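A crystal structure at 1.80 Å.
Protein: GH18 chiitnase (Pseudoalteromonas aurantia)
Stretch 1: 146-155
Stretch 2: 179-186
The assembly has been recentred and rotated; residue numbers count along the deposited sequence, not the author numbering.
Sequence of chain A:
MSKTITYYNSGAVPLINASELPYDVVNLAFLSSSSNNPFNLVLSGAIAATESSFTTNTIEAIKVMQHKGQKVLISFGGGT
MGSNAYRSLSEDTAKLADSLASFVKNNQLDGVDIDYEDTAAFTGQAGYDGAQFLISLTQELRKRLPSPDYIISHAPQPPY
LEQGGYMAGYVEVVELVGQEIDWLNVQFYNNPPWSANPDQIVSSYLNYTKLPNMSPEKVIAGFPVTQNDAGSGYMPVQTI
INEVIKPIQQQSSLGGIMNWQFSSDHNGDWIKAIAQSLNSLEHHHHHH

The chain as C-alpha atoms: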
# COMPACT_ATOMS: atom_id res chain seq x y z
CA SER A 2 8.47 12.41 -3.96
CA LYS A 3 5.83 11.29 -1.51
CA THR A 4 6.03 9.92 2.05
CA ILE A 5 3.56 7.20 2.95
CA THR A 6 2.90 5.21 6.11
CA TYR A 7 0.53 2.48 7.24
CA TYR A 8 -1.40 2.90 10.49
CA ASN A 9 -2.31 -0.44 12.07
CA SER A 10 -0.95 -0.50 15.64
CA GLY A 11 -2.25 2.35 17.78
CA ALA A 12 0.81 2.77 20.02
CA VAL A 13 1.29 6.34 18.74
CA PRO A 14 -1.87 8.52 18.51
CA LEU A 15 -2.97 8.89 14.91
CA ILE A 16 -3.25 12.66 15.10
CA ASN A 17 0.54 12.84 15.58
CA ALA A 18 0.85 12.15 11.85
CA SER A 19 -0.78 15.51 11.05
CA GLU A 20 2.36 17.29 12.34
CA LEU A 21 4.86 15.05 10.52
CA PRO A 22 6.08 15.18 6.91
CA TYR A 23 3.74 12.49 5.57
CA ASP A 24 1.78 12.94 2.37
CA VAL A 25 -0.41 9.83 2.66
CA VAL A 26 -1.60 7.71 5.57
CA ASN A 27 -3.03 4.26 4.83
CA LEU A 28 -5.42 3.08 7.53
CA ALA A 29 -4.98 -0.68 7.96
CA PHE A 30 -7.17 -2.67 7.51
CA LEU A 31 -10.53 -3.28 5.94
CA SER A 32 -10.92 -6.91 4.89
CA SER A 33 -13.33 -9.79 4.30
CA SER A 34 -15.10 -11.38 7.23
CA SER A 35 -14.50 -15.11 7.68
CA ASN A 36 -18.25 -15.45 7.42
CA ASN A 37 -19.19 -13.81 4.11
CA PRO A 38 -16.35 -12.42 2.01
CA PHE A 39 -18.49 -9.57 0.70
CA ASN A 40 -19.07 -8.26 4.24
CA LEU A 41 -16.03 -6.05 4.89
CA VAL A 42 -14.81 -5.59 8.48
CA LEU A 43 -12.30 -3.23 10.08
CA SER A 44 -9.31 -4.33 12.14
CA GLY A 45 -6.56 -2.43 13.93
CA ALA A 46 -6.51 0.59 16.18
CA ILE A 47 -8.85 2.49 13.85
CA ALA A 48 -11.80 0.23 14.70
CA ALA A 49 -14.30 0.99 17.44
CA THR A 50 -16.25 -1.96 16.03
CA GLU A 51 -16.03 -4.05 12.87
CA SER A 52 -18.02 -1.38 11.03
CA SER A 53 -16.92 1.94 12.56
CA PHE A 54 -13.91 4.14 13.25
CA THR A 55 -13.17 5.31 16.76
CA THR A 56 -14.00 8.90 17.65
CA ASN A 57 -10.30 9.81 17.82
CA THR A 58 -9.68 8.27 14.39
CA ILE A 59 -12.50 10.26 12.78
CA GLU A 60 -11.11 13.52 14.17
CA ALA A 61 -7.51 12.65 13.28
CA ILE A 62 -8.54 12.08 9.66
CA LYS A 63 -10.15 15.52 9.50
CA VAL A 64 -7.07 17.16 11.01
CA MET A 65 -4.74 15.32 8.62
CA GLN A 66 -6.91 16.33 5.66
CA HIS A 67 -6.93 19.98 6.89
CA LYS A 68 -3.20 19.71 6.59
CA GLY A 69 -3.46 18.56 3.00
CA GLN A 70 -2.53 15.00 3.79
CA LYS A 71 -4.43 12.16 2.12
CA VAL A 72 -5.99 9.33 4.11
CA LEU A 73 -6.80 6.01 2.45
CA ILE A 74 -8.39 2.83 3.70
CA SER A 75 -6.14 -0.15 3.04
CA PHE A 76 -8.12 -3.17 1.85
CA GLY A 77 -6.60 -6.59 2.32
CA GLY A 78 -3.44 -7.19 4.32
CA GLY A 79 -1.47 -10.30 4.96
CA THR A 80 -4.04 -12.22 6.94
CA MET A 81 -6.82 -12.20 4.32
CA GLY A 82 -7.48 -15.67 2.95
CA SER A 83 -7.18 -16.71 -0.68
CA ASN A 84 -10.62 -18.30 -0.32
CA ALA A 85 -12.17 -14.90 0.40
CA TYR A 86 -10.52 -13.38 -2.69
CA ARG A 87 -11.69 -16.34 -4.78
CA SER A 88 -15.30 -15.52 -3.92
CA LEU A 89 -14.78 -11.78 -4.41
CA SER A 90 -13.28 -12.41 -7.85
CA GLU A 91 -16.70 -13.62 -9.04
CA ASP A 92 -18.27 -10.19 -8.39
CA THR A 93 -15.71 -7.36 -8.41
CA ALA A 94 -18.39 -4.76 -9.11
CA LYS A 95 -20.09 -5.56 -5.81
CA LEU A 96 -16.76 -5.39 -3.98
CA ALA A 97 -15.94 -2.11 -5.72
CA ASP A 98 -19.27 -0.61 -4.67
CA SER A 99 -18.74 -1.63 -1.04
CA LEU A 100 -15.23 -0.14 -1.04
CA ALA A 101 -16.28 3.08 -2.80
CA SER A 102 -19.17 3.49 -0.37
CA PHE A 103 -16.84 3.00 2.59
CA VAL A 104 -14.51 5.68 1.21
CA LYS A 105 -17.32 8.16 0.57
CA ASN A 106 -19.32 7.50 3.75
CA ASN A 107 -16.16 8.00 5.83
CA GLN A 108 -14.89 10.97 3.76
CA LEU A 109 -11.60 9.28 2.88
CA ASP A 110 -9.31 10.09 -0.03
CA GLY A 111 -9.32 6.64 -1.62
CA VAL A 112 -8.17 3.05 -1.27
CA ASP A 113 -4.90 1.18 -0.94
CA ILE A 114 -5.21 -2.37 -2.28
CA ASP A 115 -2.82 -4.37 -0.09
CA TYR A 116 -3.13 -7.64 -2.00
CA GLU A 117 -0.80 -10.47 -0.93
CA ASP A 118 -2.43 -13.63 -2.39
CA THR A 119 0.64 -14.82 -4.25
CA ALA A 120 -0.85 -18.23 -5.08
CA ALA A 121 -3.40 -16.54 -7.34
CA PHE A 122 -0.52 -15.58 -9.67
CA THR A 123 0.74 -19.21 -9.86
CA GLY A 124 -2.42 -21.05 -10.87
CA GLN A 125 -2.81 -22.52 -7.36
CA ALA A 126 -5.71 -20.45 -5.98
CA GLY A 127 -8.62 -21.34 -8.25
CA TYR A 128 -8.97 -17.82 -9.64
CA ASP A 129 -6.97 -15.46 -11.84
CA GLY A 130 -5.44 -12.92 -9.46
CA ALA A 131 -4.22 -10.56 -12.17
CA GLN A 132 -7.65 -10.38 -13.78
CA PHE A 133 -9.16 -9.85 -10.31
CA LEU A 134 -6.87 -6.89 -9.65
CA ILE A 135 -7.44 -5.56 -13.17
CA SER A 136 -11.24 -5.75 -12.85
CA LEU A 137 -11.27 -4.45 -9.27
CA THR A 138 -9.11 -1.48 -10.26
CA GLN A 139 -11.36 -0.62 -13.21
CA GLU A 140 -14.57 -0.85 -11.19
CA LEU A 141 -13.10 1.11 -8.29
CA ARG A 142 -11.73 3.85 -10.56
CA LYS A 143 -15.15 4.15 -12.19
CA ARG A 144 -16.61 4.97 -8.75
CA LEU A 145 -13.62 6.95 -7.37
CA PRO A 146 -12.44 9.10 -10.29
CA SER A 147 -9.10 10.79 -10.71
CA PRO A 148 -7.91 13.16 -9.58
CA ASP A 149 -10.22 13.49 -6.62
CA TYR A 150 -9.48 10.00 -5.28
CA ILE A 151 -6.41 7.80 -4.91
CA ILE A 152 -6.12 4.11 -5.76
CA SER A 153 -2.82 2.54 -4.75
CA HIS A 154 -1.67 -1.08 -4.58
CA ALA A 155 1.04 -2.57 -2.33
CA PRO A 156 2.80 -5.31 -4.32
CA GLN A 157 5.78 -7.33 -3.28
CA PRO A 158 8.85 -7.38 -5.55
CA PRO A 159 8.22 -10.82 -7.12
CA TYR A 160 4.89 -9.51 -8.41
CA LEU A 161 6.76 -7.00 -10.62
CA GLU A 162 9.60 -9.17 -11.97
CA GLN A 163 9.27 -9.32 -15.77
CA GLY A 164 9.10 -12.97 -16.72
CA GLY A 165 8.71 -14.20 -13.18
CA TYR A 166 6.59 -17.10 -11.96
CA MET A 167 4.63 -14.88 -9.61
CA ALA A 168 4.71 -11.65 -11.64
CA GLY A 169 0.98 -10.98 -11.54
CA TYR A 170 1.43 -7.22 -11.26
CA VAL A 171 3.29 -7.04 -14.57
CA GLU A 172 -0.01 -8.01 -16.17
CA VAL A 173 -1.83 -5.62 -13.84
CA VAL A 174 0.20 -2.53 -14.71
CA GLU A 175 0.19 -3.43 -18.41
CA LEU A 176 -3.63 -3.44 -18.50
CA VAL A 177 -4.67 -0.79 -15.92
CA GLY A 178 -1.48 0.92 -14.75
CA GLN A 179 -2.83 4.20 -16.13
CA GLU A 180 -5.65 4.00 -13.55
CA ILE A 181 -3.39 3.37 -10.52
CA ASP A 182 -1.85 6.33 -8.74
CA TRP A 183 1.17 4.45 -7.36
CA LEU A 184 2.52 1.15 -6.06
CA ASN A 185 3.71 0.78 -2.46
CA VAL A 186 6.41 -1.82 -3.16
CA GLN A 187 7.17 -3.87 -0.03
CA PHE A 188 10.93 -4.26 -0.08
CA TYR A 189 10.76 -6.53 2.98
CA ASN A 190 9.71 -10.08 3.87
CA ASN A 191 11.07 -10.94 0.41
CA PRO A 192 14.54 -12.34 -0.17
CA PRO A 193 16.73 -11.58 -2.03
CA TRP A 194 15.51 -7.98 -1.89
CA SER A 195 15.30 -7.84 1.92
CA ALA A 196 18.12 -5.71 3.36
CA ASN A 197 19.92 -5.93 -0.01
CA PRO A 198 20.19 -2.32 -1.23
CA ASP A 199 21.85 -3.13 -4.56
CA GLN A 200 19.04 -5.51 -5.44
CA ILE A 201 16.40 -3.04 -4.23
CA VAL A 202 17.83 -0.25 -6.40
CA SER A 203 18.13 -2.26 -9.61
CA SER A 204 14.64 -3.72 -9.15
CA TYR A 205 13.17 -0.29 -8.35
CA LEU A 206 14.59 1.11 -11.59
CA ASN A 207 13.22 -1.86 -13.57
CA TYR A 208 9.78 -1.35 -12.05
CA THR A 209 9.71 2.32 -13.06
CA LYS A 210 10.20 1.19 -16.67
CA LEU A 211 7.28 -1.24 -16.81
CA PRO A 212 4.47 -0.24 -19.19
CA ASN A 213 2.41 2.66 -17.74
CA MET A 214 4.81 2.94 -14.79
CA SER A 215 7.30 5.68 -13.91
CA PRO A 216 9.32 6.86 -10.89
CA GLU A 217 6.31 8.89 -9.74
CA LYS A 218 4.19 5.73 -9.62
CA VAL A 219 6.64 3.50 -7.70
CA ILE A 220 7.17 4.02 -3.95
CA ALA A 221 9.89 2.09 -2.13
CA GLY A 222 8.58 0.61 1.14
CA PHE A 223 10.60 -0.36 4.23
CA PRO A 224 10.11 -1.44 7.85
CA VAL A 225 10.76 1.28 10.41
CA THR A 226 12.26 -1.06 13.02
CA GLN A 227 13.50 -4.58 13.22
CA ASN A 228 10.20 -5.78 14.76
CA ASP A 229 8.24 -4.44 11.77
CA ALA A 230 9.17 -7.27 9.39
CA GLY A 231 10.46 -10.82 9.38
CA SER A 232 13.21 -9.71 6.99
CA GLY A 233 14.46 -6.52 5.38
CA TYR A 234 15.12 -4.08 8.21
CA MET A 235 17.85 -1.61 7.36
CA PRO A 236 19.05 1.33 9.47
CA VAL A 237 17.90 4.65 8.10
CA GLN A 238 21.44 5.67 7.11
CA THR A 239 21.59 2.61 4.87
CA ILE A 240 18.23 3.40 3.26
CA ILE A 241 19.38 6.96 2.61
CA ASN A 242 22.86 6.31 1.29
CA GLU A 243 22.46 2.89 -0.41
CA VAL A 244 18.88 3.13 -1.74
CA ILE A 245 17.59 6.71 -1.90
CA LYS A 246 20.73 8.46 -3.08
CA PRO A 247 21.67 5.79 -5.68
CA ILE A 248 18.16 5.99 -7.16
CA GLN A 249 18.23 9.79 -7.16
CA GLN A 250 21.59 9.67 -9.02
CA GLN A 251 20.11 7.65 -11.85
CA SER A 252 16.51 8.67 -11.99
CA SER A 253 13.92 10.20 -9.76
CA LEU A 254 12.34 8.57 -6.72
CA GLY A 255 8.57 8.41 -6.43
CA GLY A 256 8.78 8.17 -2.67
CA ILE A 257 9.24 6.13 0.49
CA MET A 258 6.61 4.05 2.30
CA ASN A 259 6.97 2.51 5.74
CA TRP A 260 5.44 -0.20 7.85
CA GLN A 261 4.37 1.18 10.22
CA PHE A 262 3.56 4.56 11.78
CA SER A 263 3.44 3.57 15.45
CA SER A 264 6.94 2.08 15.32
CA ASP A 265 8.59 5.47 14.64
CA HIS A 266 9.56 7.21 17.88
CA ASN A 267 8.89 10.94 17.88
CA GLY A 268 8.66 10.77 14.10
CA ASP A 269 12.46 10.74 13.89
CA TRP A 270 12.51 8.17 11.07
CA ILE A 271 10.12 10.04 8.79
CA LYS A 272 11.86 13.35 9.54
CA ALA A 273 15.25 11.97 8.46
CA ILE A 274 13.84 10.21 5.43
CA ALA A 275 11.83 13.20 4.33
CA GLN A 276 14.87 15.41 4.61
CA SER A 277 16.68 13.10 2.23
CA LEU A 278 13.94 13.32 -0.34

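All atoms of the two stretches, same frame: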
# COMPACT_ATOMS: atom_id res chain seq x y z
N PRO A 146 -13.19 8.59 -9.13
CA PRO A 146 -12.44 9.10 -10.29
C PRO A 146 -11.20 9.88 -9.90
O PRO A 146 -11.11 10.47 -8.82
CB PRO A 146 -13.46 10.01 -10.99
CG PRO A 146 -14.78 9.64 -10.42
CD PRO A 146 -14.52 9.21 -9.02
N SER A 147 -10.23 9.89 -10.80
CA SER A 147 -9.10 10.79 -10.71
C SER A 147 -9.57 12.19 -11.12
O SER A 147 -10.48 12.32 -11.93
CB SER A 147 -7.95 10.34 -11.62
OG SER A 147 -7.40 9.11 -11.20
N PRO A 148 -8.98 13.23 -10.56
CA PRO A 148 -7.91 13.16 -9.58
C PRO A 148 -8.37 13.33 -8.16
O PRO A 148 -7.57 13.45 -7.31
CB PRO A 148 -7.05 14.37 -9.93
CG PRO A 148 -8.08 15.36 -10.33
CD PRO A 148 -9.12 14.59 -11.10
N ASP A 149 -9.66 13.32 -7.93
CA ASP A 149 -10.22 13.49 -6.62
C ASP A 149 -9.92 12.38 -5.61
O ASP A 149 -9.96 12.62 -4.45
CB ASP A 149 -11.71 13.53 -6.76
CG ASP A 149 -12.21 14.80 -7.50
OD1 ASP A 149 -11.40 15.72 -7.71
OD2 ASP A 149 -13.39 14.84 -7.87
N TYR A 150 -9.69 11.18 -6.12
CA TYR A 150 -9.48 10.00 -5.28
C TYR A 150 -8.21 9.28 -5.70
O TYR A 150 -7.78 9.33 -6.85
CB TYR A 150 -10.65 9.03 -5.36
CG TYR A 150 -11.91 9.56 -4.76
CD1 TYR A 150 -12.11 9.50 -3.39
CD2 TYR A 150 -12.91 10.11 -5.54
CE1 TYR A 150 -13.27 9.96 -2.82
CE2 TYR A 150 -14.07 10.60 -4.97
CZ TYR A 150 -14.24 10.52 -3.61
OH TYR A 150 -15.39 10.99 -3.02
N ILE A 151 -7.64 8.56 -4.73
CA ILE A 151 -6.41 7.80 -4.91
C ILE A 151 -6.75 6.32 -4.90
O ILE A 151 -7.55 5.86 -4.07
CB ILE A 151 -5.40 8.12 -3.79
CG1 ILE A 151 -5.01 9.60 -3.83
CG2 ILE A 151 -4.16 7.23 -3.89
CD1 ILE A 151 -4.12 9.95 -5.00
N ILE A 152 -6.13 5.57 -5.80
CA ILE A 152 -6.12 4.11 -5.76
C ILE A 152 -4.66 3.69 -5.83
O ILE A 152 -4.00 3.91 -6.85
CB ILE A 152 -6.92 3.46 -6.90
CG1 ILE A 152 -8.39 3.89 -6.83
CG2 ILE A 152 -6.83 1.94 -6.81
CD1 ILE A 152 -9.23 3.33 -7.98
N SER A 153 -4.15 3.13 -4.75
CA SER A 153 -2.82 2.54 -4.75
C SER A 153 -2.94 1.04 -4.56
O SER A 153 -4.00 0.52 -4.18
CB SER A 153 -1.94 3.16 -3.65
OG SER A 153 -2.50 2.97 -2.36
N HIS A 154 -1.86 0.33 -4.90
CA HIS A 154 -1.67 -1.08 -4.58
C HIS A 154 -0.36 -1.21 -3.82
O HIS A 154 0.48 -0.32 -3.87
CB HIS A 154 -1.60 -1.97 -5.83
CG HIS A 154 -2.87 -2.04 -6.62
ND1 HIS A 154 -3.53 -3.23 -6.83
CD2 HIS A 154 -3.58 -1.09 -7.26
CE1 HIS A 154 -4.60 -3.01 -7.58
NE2 HIS A 154 -4.66 -1.71 -7.84
N ALA A 155 -0.15 -2.35 -3.16
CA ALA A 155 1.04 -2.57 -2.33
C ALA A 155 1.71 -3.90 -2.68
O ALA A 155 1.78 -4.81 -1.84
CB ALA A 155 0.69 -2.51 -0.84
N GLN A 179 -2.44 2.81 -15.96
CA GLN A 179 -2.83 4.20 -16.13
C GLN A 179 -3.90 4.63 -15.13
O GLN A 179 -4.08 5.84 -14.92
CB GLN A 179 -3.31 4.44 -17.56
CG GLN A 179 -4.64 3.78 -17.92
CD GLN A 179 -4.54 2.27 -18.17
OE1 GLN A 179 -3.45 1.68 -18.20
NE2 GLN A 179 -5.69 1.64 -18.38
N GLU A 180 -4.60 3.69 -14.51
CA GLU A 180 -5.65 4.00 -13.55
C GLU A 180 -5.19 3.91 -12.10
O GLU A 180 -5.98 4.18 -11.19
CB GLU A 180 -6.84 3.06 -13.77
CG GLU A 180 -7.46 3.23 -15.15
CD GLU A 180 -8.66 2.35 -15.37
OE1 GLU A 180 -9.18 1.77 -14.40
OE2 GLU A 180 -9.09 2.24 -16.54
N ILE A 181 -3.94 3.52 -11.86
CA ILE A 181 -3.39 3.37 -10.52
C ILE A 181 -2.51 4.58 -10.23
O ILE A 181 -1.69 4.97 -11.08
CB ILE A 181 -2.58 2.07 -10.41
CG1 ILE A 181 -3.49 0.85 -10.59
CG2 ILE A 181 -1.76 2.02 -9.11
CD1 ILE A 181 -2.75 -0.47 -10.69
N ASP A 182 -2.66 5.16 -9.05
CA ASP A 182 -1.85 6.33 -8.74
C ASP A 182 -0.41 5.96 -8.41
O ASP A 182 0.52 6.62 -8.89
CB ASP A 182 -2.49 7.12 -7.60
CG ASP A 182 -3.79 7.77 -8.03
OD1 ASP A 182 -3.74 8.85 -8.65
OD2 ASP A 182 -4.85 7.20 -7.75
N TRP A 183 -0.19 4.91 -7.62
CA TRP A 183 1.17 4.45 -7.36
C TRP A 183 1.13 3.07 -6.73
O TRP A 183 0.09 2.58 -6.31
CB TRP A 183 1.94 5.42 -6.46
CG TRP A 183 1.31 5.66 -5.13
CD1 TRP A 183 1.39 4.86 -4.02
CD2 TRP A 183 0.53 6.80 -4.75
NE1 TRP A 183 0.69 5.42 -2.98
CE2 TRP A 183 0.15 6.61 -3.40
CE3 TRP A 183 0.11 7.96 -5.41
CZ2 TRP A 183 -0.62 7.54 -2.71
CZ3 TRP A 183 -0.66 8.87 -4.72
CH2 TRP A 183 -1.03 8.66 -3.39
N LEU A 184 2.31 2.45 -6.68
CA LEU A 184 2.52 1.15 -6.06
C LEU A 184 3.37 1.33 -4.82
O LEU A 184 4.45 1.93 -4.90
CB LEU A 184 3.24 0.20 -7.02
CG LEU A 184 2.63 -0.06 -8.39
CD1 LEU A 184 3.54 -1.02 -9.18
CD2 LEU A 184 1.21 -0.64 -8.23
N ASN A 185 2.90 0.81 -3.69
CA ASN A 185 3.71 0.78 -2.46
C ASN A 185 4.46 -0.55 -2.46
O ASN A 185 3.96 -1.55 -1.96
CB ASN A 185 2.82 0.91 -1.23
CG ASN A 185 2.08 2.24 -1.16
OD1 ASN A 185 2.67 3.31 -1.33
ND2 ASN A 185 0.77 2.18 -0.90
N VAL A 186 5.66 -0.57 -3.04
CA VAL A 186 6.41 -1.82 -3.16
C VAL A 186 7.00 -2.19 -1.80
O VAL A 186 7.73 -1.41 -1.19
CB VAL A 186 7.52 -1.71 -4.23
CG1 VAL A 186 8.21 -3.06 -4.38
CG2 VAL A 186 6.94 -1.22 -5.56
O HOH W 1 -5.95 10.06 -8.79
O HOH W 2 -0.97 4.61 -0.48

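How do the two backbones meet? Strand 151-154 runs alongside the strand that holds Leu184 and Asn185, in the same general direction, their axes 35° apart and 4.9 Å at closest approach. His154 N donates to Trp183 O (3.3 Å) and Asn185 N to His154 O (2.7 Å), so His154 binds on both sides of Leu184, the parallel pattern. Nearer the start, Asp182 N donates to Ile152 O at 2.9 Å.

What does Asp182 add? The CA-to-CB bond of Asp182 points toward the first stretch, and Asp182 OD2 accepts a hydrogen bond from Ile152 N (2.8 Å). With its own N bound to Ile152 O, Asp182 engages both polar backbone groups of Ile152. A water donates to Asp182 OD1 and Tyr150 O and accepts from Ser147 OG, extending the link to the loop that precedes strand 151-154.

Which side chains pack? The flat Trp183 indole offers one face to both Ile151 CG2, 3.9 Å from the six-membered ring centroid, and Ser153 CB, 3.9 Å from the five-membered one. Beyond the ring, a second water accepts from Trp183 NE1 and Asn185 ND2 and donates to Ser153 OG, satisfying polar groups in a buried setting.

What lies on the His154 side? His154 CD2 meets Ile181 CD1 at 3.6 Å, and His154 CB lies 3.9 Å from Leu184 CD2; the aliphatic ends of Ile181 and Leu184 give the buried histidine apolar cover, while both its ring nitrogens are hydrogen-bonded elsewhere in the structure. Altogether the contact buries 565 Å².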